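Local coordinates for uncharacterized protein DUF1470 (Jannaschia sp. CCS1, PDB 3H0N) that is of unknown function but, with its ABATE domain and treble-clef zinc finger, may act as a transcription regulator, at residues 90-95 / 124-129; 16-21 / 64-69. One frame throughout, in Å; residues are numbered along the deposited sequence. Where two conformers were deposited one is given.

Contact 1 of 2, residues 90-95 / 124-129. With NA (sodium ion), chain E.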
loop_
_atom_site.group_PDB
_atom_site.type_symbol
_atom_site.label_atom_id
_atom_site.label_comp_id
_atom_site.label_asym_id
_atom_site.label_seq_id
_atom_site.Cartn_x
_atom_site.Cartn_y
_atom_site.Cartn_z
ATOM N N ASN A 90 7.269 4.215 -12.562
ATOM C CA ASN A 90 7.960 2.913 -12.531
ATOM C C ASN A 90 9.455 3.083 -12.567
ATOM O O ASN A 90 10.180 2.368 -11.890
ATOM C CB ASN A 90 7.503 2.007 -13.669
ATOM C CG ASN A 90 6.149 1.419 -13.442
ATOM O OD1 ASN A 90 5.644 1.417 -12.313
ATOM N ND2 ASN A 90 5.583 0.813 -14.490
ATOM N N HIS A 91 9.919 4.043 -13.332
ATOM C CA HIS A 91 11.339 4.275 -13.418
ATOM C C HIS A 91 11.896 4.829 -12.112
ATOM O O HIS A 91 12.992 4.450 -11.704
ATOM C CB HIS A 91 11.646 5.228 -14.550
ATOM C CG HIS A 91 13.091 5.594 -14.643
ATOM N ND1 HIS A 91 13.555 6.846 -14.312
ATOM C CD2 HIS A 91 14.172 4.873 -15.014
ATOM C CE1 HIS A 91 14.864 6.887 -14.497
ATOM N NE2 HIS A 91 15.261 5.704 -14.921
ATOM N N LEU A 92 11.139 5.701 -11.451
ATOM C CA LEU A 92 11.558 6.207 -10.130
ATOM C C LEU A 92 11.627 5.104 -9.072
ATOM O O LEU A 92 12.548 5.093 -8.249
ATOM C CB LEU A 92 10.662 7.348 -9.659
ATOM C CG LEU A 92 10.684 8.589 -10.534
ATOM C CD1 LEU A 92 9.618 9.501 -10.006
ATOM C CD2 LEU A 92 12.089 9.213 -10.513
ATOM N N LEU A 93 10.671 4.187 -9.121
ATOM C CA LEU A 93 10.618 3.072 -8.176
ATOM C C LEU A 93 11.781 2.097 -8.409
ATOM O O LEU A 93 12.318 1.519 -7.464
ATOM C CB LEU A 93 9.258 2.350 -8.256
ATOM C CG LEU A 93 8.121 3.238 -7.719
ATOM C CD1 LEU A 93 6.766 2.731 -8.240
ATOM C CD2 LEU A 93 8.202 3.346 -6.187
ATOM N N ARG A 94 12.184 1.925 -9.668
ATOM C CA ARG A 94 13.372 1.130 -9.987
ATOM C C ARG A 94 14.673 1.856 -9.565
ATOM O O ARG A 94 15.551 1.290 -8.896
ATOM C CB ARG A 94 13.423 0.822 -11.470
ATOM C CG ARG A 94 12.486 -0.291 -11.841
ATOM C CD ARG A 94 12.886 -0.819 -13.205
ATOM N NE ARG A 94 12.560 0.171 -14.214
ATOM C CZ ARG A 94 11.357 0.304 -14.778
ATOM N NH1 ARG A 94 10.366 -0.513 -14.472
ATOM N NH2 ARG A 94 11.163 1.230 -15.684
ATOM N N LYS A 95 14.756 3.135 -9.888
ATOM C CA LYS A 95 15.991 3.905 -9.651
ATOM C C LYS A 95 16.337 4.076 -8.184
ATOM O O LYS A 95 17.510 4.070 -7.823
ATOM C CB LYS A 95 15.874 5.246 -10.332
ATOM C CG LYS A 95 17.046 6.167 -10.156
ATOM C CD LYS A 95 16.853 7.409 -11.018
ATOM C CE LYS A 95 18.068 8.291 -10.969
ATOM N NZ LYS A 95 17.948 9.431 -11.943
HETATM N N MSE A 124 14.944 8.561 -0.737
HETATM C CA MSE A 124 13.842 8.117 0.119
HETATM C C MSE A 124 12.537 8.819 -0.253
HETATM O O MSE A 124 11.495 8.174 -0.430
HETATM C CB MSE A 124 14.133 8.357 1.615
HETATM C CG MSE A 124 12.901 8.375 2.520
HETATM SE SE MSE A 124 13.456 8.986 4.303
HETATM C CE MSE A 124 11.764 9.188 5.183
ATOM N N TRP A 125 12.592 10.146 -0.324
ATOM C CA TRP A 125 11.378 10.929 -0.622
ATOM C C TRP A 125 10.905 10.709 -2.048
ATOM O O TRP A 125 9.701 10.690 -2.272
ATOM C CB TRP A 125 11.567 12.402 -0.235
ATOM C CG TRP A 125 11.433 12.556 1.249
ATOM C CD1 TRP A 125 12.422 12.696 2.145
ATOM C CD2 TRP A 125 10.217 12.416 1.984
ATOM N NE1 TRP A 125 11.893 12.704 3.435
ATOM C CE2 TRP A 125 10.539 12.521 3.352
ATOM C CE3 TRP A 125 8.886 12.229 1.613
ATOM C CZ2 TRP A 125 9.566 12.425 4.360
ATOM C CZ3 TRP A 125 7.934 12.132 2.618
ATOM C CH2 TRP A 125 8.272 12.227 3.953
ATOM N N THR A 126 11.812 10.440 -2.977
ATOM C CA THR A 126 11.435 10.060 -4.323
ATOM C C THR A 126 10.636 8.775 -4.307
ATOM O O THR A 126 9.571 8.692 -4.939
ATOM C CB THR A 126 12.658 9.935 -5.238
ATOM O OG1 THR A 126 13.338 11.194 -5.272
ATOM C CG2 THR A 126 12.218 9.573 -6.654
ATOM N N ALA A 127 11.098 7.758 -3.586
ATOM C CA ALA A 127 10.370 6.501 -3.493
ATOM C C ALA A 127 9.033 6.646 -2.815
ATOM O O ALA A 127 8.038 6.030 -3.250
ATOM C CB ALA A 127 11.246 5.453 -2.733
ATOM N N ILE A 128 8.985 7.415 -1.731
ATOM C CA ILE A 128 7.743 7.609 -0.991
ATOM C C ILE A 128 6.709 8.284 -1.879
ATOM O O ILE A 128 5.533 7.872 -1.950
ATOM C CB ILE A 128 7.983 8.442 0.265
ATOM C CG1 ILE A 128 8.808 7.624 1.297
ATOM C CG2 ILE A 128 6.665 8.842 0.954
ATOM C CD1 ILE A 128 9.327 8.457 2.472
ATOM N N CYS A 129 7.139 9.339 -2.533
ATOM C CA CYS A 129 6.223 10.103 -3.387
ATOM C C CYS A 129 5.760 9.284 -4.572
ATOM O O CYS A 129 4.566 9.270 -4.895
ATOM C CB CYS A 129 6.870 11.401 -3.855
ATOM S SG CYS A 129 7.060 12.633 -2.529
HETATM NA NA NA E . 14.437 0.568 -6.644
HETATM O O HOH W 1 14.459 -1.646 -7.878
HETATM O O HOH W 2 13.665 -0.717 -4.872
HETATM O O HOH W 3 16.638 0.252 -5.868
#
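Leu93 and Ala127 mark where helix 82-95 passes closest to helix 121-138 in these segments, their CA atoms 5.8 Å apart. The side chains that meet between the two backbones are few. Leu92 points toward Thr126 and crosses it at about a right angle: its CD2 lies 3.9 Å from Thr126 CG2, and its CB is almost as near. With chi1 at -59°, Thr126 puts OG1 beside its own backbone N, where it hydrogen-bonds to Val122 O one turn earlier, and sends the methyl CG2 out to the leucine. The hydroxyl is thus satisfied within its own helix, and what Thr126 turns to Leu92 is a methyl. Leu93 starts off at an angle, but its end swings back, bringing CD2 to 4.0 Å from Ala127 O; the same residue packs on Pro100 of the second subunit. At the end of helix 82-95 the backbone carbonyls bind a metal. A sodium ion is held by Leu93 O (2.5 Å) and Arg94 O (2.6 Å), with His96 O and three waters making six ligands. Carbonyls at the C-terminal end of a helix are a natural seat for a cation, and here that cation site borders a buried helix-helix packing of the ABATE domain.

Contact 2 of 2, residues 16-21 / 64-69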
loop_
_atom_site.group_PDB
_atom_site.type_symbol
_atom_site.label_atom_id
_atom_site.label_comp_id
_atom_site.label_asym_id
_atom_site.label_seq_id
_atom_site.Cartn_x
_atom_site.Cartn_y
_atom_site.Cartn_z
ATOM N N LEU A 16 1.903 16.473 -3.683
ATOM C CA LEU A 16 1.071 17.654 -4.006
ATOM C C LEU A 16 1.698 18.912 -3.469
ATOM O O LEU A 16 1.807 19.925 -4.181
ATOM C CB LEU A 16 -0.345 17.501 -3.446
ATOM C CG LEU A 16 -1.144 16.327 -4.028
ATOM C CD1 LEU A 16 -2.356 16.016 -3.115
ATOM C CD2 LEU A 16 -1.628 16.585 -5.462
ATOM N N ASP A 17 2.093 18.878 -2.209
ATOM C CA ASP A 17 2.669 20.048 -1.553
ATOM C C ASP A 17 4.006 20.485 -2.210
ATOM O O ASP A 17 4.231 21.683 -2.388
ATOM C CB ASP A 17 2.913 19.783 -0.068
ATOM C CG ASP A 17 1.639 19.756 0.754
ATOM O OD1 ASP A 17 0.575 20.126 0.229
ATOM O OD2 ASP A 17 1.770 19.388 1.947
ATOM N N LEU A 18 4.824 19.508 -2.569
ATOM C CA LEU A 18 6.138 19.790 -3.164
ATOM C C LEU A 18 5.936 20.409 -4.541
ATOM O O LEU A 18 6.564 21.422 -4.881
ATOM C CB LEU A 18 6.976 18.502 -3.230
ATOM C CG LEU A 18 8.268 18.658 -4.035
ATOM C CD1 LEU A 18 9.212 19.730 -3.477
ATOM C CD2 LEU A 18 8.917 17.281 -4.091
ATOM N N VAL A 19 5.062 19.818 -5.340
ATOM C CA VAL A 19 4.775 20.393 -6.665
ATOM C C VAL A 19 4.244 21.805 -6.507
ATOM O O VAL A 19 4.627 22.711 -7.260
ATOM C CB VAL A 19 3.799 19.476 -7.415
ATOM C CG1 VAL A 19 3.111 20.210 -8.601
ATOM C CG2 VAL A 19 4.539 18.184 -7.842
ATOM N N ASN A 20 3.360 22.044 -5.526
ATOM C CA ASN A 20 2.730 23.349 -5.400
ATOM C C ASN A 20 3.700 24.406 -4.900
ATOM O O ASN A 20 3.581 25.576 -5.247
ATOM C CB ASN A 20 1.467 23.249 -4.569
ATOM C CG ASN A 20 0.307 22.680 -5.372
ATOM O OD1 ASN A 20 0.294 22.790 -6.597
ATOM N ND2 ASN A 20 -0.651 22.069 -4.692
ATOM N N ILE A 21 4.716 24.015 -4.134
ATOM C CA ILE A 21 5.772 24.930 -3.745
ATOM C C ILE A 21 6.679 25.249 -4.939
ATOM O O ILE A 21 6.922 26.420 -5.268
ATOM C CB ILE A 21 6.652 24.328 -2.621
ATOM C CG1 ILE A 21 5.838 24.226 -1.350
ATOM C CG2 ILE A 21 7.907 25.215 -2.405
ATOM C CD1 ILE A 21 6.443 23.238 -0.307
ATOM N N VAL A 64 13.852 20.137 -6.030
ATOM C CA VAL A 64 13.368 20.855 -7.232
ATOM C C VAL A 64 13.221 19.887 -8.406
ATOM O O VAL A 64 12.214 19.927 -9.129
ATOM C CB VAL A 64 14.287 22.067 -7.547
ATOM C CG1 VAL A 64 13.975 22.649 -8.972
ATOM C CG2 VAL A 64 14.087 23.126 -6.472
ATOM N N GLU A 65 14.203 19.002 -8.599
ATOM C CA GLU A 65 14.116 18.014 -9.659
ATOM C C GLU A 65 12.987 17.019 -9.431
ATOM O O GLU A 65 12.237 16.675 -10.358
ATOM C CB GLU A 65 15.431 17.287 -9.828
ATOM C CG GLU A 65 15.446 16.191 -10.903
ATOM C CD GLU A 65 15.107 16.619 -12.357
ATOM O OE1 GLU A 65 14.940 17.826 -12.675
ATOM O OE2 GLU A 65 15.023 15.691 -13.203
ATOM N N LEU A 66 12.838 16.571 -8.187
ATOM C CA LEU A 66 11.722 15.672 -7.843
ATOM C C LEU A 66 10.387 16.343 -8.172
ATOM O O LEU A 66 9.503 15.729 -8.761
ATOM C CB LEU A 66 11.791 15.257 -6.370
ATOM C CG LEU A 66 10.662 14.362 -5.902
ATOM C CD1 LEU A 66 10.540 13.065 -6.726
ATOM C CD2 LEU A 66 10.856 14.049 -4.406
ATOM N N ALA A 67 10.255 17.618 -7.796
ATOM C CA ALA A 67 9.041 18.379 -8.075
ATOM C C ALA A 67 8.713 18.394 -9.568
ATOM O O ALA A 67 7.553 18.261 -9.942
ATOM C CB ALA A 67 9.151 19.778 -7.555
ATOM N N ARG A 68 9.719 18.553 -10.406
ATOM C CA ARG A 68 9.529 18.612 -11.853
ATOM C C ARG A 68 8.952 17.282 -12.344
ATOM O O ARG A 68 7.964 17.257 -13.130
ATOM C CB ARG A 68 10.836 18.910 -12.585
ATOM C CG ARG A 68 11.438 20.310 -12.351
ATOM C CD ARG A 68 12.601 20.619 -13.309
ATOM N NE ARG A 68 13.403 21.793 -12.928
ATOM C CZ ARG A 68 14.595 21.745 -12.328
ATOM N NH1 ARG A 68 15.157 20.577 -11.956
ATOM N NH2 ARG A 68 15.220 22.884 -12.062
ATOM N N LEU A 69 9.543 16.181 -11.878
ATOM C CA LEU A 69 9.085 14.838 -12.258
ATOM C C LEU A 69 7.675 14.568 -11.750
ATOM O O LEU A 69 6.812 14.040 -12.471
ATOM C CB LEU A 69 10.066 13.790 -11.738
ATOM C CG LEU A 69 11.453 13.864 -12.370
ATOM C CD1 LEU A 69 12.476 13.128 -11.489
ATOM C CD2 LEU A 69 11.410 13.308 -13.817
#
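Leu18 holds CG anti to its backbone N (chi1 171°), and Leu66 adopts the same first torsion; the two chains thereby meet at about a right angle in the gap between their helices. This is helix-on-helix packing inside the helical ABATE domain, joining helix 10-22 to helix 58-78. The short axes come within 8.7 Å and cross at -104°, so the helices run nearly perpendicular and share one small patch. The small Ala67 at its centre is consistent with the close approach: it lies 4.9 Å from Val19, CA to CA, and points its methyl toward the other helix. Leu18 rests on that methyl, with CG 3.8 Å from Ala67 CB, while its CD2 branch reaches on to Leu66 CD2, also at 3.8 Å. Phe63 and Leu70 of helix 58-78 and Leu44 of helix 38-44 also pack against Leu18. Replacing Leu18 with an alanine would probably open a gap over the Ala67 methyl and strip Leu66 CD2 of its partner on helix 10-22. Arg68 points away from the contact, and in one of its two deposited conformers its NH1 forms a salt bridge with Glu65 OE1 of the same helix. Beside Leu18 on helix 10-22, Val19 sets its CG2 methyl 3.7 Å from Ala67 O, a plain van der Waals touch on a helix carbonyl.

How the contacts relate
Both contacts are buried, yet the centre of contact 2 lies about 7 Å from the centre of the chain, against about 13 Å for the centre of contact 1. No helix is common to the two, but helix 58-78 of contact 2 directly precedes helix 82-95 of contact 1, and the patches are continuous: Leu66 CD1 packs 3.7 Å from Thr126 OG1, and Leu69 CD1 reaches Leu92. Leu66 therefore faces helix 10-22 and helix 121-138 alike. Contact 2 is hydrocarbon packing that no other chain of the assembly touches. Contact 1 adds a metal site and a subunit boundary, where Asn90 OD1 accepts a hydrogen bond from Leu102 N of the second subunit.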